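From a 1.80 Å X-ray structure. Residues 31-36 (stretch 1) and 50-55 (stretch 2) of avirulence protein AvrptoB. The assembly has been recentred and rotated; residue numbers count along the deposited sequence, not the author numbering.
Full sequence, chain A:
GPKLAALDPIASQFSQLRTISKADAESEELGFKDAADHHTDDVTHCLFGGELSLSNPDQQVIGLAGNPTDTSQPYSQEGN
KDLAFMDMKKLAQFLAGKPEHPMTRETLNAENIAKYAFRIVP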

# COMPACT_ATOMS: atom_id res chain seq x y z
N GLY A 31 8.41 -4.57 -9.82
CA GLY A 31 9.20 -3.58 -10.56
C GLY A 31 9.65 -2.33 -9.83
O GLY A 31 10.02 -1.34 -10.47
N PHE A 32 9.64 -2.37 -8.51
CA PHE A 32 9.85 -1.17 -7.73
C PHE A 32 11.16 -0.55 -8.08
O PHE A 32 12.23 -1.17 -8.01
CB PHE A 32 9.79 -1.43 -6.22
CG PHE A 32 9.76 -0.16 -5.39
CD1 PHE A 32 8.63 0.64 -5.34
CD2 PHE A 32 10.86 0.21 -4.62
CE1 PHE A 32 8.63 1.79 -4.59
CE2 PHE A 32 10.83 1.36 -3.84
CZ PHE A 32 9.72 2.14 -3.83
N LYS A 33 11.07 0.70 -8.49
CA LYS A 33 12.23 1.51 -8.71
C LYS A 33 11.97 2.77 -7.92
O LYS A 33 11.19 3.62 -8.33
CB LYS A 33 12.43 1.77 -10.20
CG LYS A 33 12.95 0.52 -10.93
CD LYS A 33 12.52 0.46 -12.38
CE LYS A 33 12.95 -0.84 -13.05
NZ LYS A 33 12.45 -0.91 -14.46
N ASP A 34 12.60 2.83 -6.76
CA ASP A 34 12.50 3.99 -5.88
C ASP A 34 12.95 5.24 -6.61
O ASP A 34 13.89 5.18 -7.42
CB ASP A 34 13.39 3.78 -4.65
CG ASP A 34 13.05 4.71 -3.52
OD1 ASP A 34 13.27 5.93 -3.63
OD2 ASP A 34 12.56 4.19 -2.49
N ALA A 35 12.32 6.38 -6.34
CA ALA A 35 12.73 7.65 -6.96
C ALA A 35 14.22 7.93 -6.71
O ALA A 35 15.03 7.95 -7.64
CB ALA A 35 11.88 8.79 -6.45
N ALA A 36 14.59 8.13 -5.45
CA ALA A 36 15.99 8.39 -5.10
C ALA A 36 16.80 7.09 -5.17
O ALA A 36 17.45 6.84 -6.32
CB ALA A 36 16.08 9.02 -3.72
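Stretch 2, residues 50-55: GELSLS

The carboxylate of Asp-34 is the polar centre of this contact. Its OD1 accepts a hydrogen bond from Ser-53 OG at 2.3 Å, a very short separation even for a hydroxyl-carboxylate pair. Its OD2 accepts a second from the backbone, Leu-54 N to Asp-34 OD2 at 2.8 Å, where an N-H...O angle of 176° indicates an almost linear bond. Although the CA-to-CB bond of Asp-34 points sideways, chi1 of -163° (t) and chi2 of -68° bring the carboxylate nearer to stretch 2. A third bond joins the two backbones: Ala-35 N donates to Leu-52 O at 2.9 Å and 152°.

Two further hydrogen bonds lie within the stretches. Ser-55 N donates to Ser-53 OG at 3.3 Å and 163°, so the serine oxygen accepts one hydrogen bond while donating another; the bond from Ala-36 N to Asp-34 OD1, 3.1 Å at 121°, is weak.

Neither stretch forms regular helix or strand. Backbone angles from Glu-51 to Ser-53 are extended (Ser-53, -152/136), whereas Leu-54 turns to -67/-13. The end-to-end directions of the touching parts, CA 32 to 36 and CA 51 to 54, differ by 85°, so stretch 2 runs nearly perpendicular to stretch 1. Of the CA atoms, the nearest pair across the stretches is Asp-34 CA and Ser-53 CA, 4.8 Å apart.

Apolar packing extends from this crossing. The CA-to-CB bond of Phe-32 points toward stretch 2, and chi1 is t (-170°); Leu-52 CB lies at its ring edge, near the ring plane, 3.9 Å from Phe-32 CE1, while Leu-54 CG is 4.1 Å from Phe-32 CE2. Ala-35 CB also points toward stretch 2, reaching 4.0 Å from Ser-53 CB and 3.4 Å from Glu-51 OE1. Together the stretches bury 346 Å², both sides summed.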

# COMPACT_ATOMS: atom_id res chain seq x y z
N GLY A 50 2.34 10.13 -9.33
CA GLY A 50 3.57 10.60 -8.72
C GLY A 50 4.55 9.49 -8.39
O GLY A 50 4.17 8.34 -8.24
N GLU A 51 5.83 9.85 -8.30
CA GLU A 51 6.87 8.89 -8.06
C GLU A 51 6.78 8.39 -6.62
O GLU A 51 6.36 9.14 -5.71
CB GLU A 51 8.25 9.51 -8.26
CG GLU A 51 8.55 9.94 -9.70
CD GLU A 51 9.93 10.55 -9.84
OE1 GLU A 51 10.55 10.84 -8.78
OE2 GLU A 51 10.39 10.79 -11.01
N LEU A 52 7.14 7.14 -6.41
CA LEU A 52 7.27 6.57 -5.05
C LEU A 52 8.72 6.51 -4.52
O LEU A 52 9.65 6.28 -5.29
CB LEU A 52 6.68 5.17 -4.98
CG LEU A 52 5.18 5.10 -5.16
CD1 LEU A 52 4.77 3.66 -5.33
CD2 LEU A 52 4.51 5.79 -3.99
N SER A 53 8.90 6.74 -3.20
CA SER A 53 10.18 6.61 -2.54
C SER A 53 10.05 6.25 -1.05
O SER A 53 9.23 6.81 -0.32
CB SER A 53 11.07 7.85 -2.68
OG SER A 53 12.42 7.58 -2.25
N LEU A 54 10.88 5.32 -0.62
CA LEU A 54 10.94 4.91 0.78
C LEU A 54 11.48 6.05 1.64
O LEU A 54 11.49 5.95 2.87
CB LEU A 54 11.81 3.65 0.89
CG LEU A 54 11.26 2.44 0.11
CD1 LEU A 54 12.05 1.19 0.41
CD2 LEU A 54 9.86 2.22 0.43
N SER A 55 12.04 7.08 0.99
CA SER A 55 12.68 8.20 1.66
C SER A 55 11.81 9.43 1.64
O SER A 55 12.18 10.45 2.20
CB SER A 55 14.04 8.55 1.01
OG SER A 55 15.01 7.55 1.27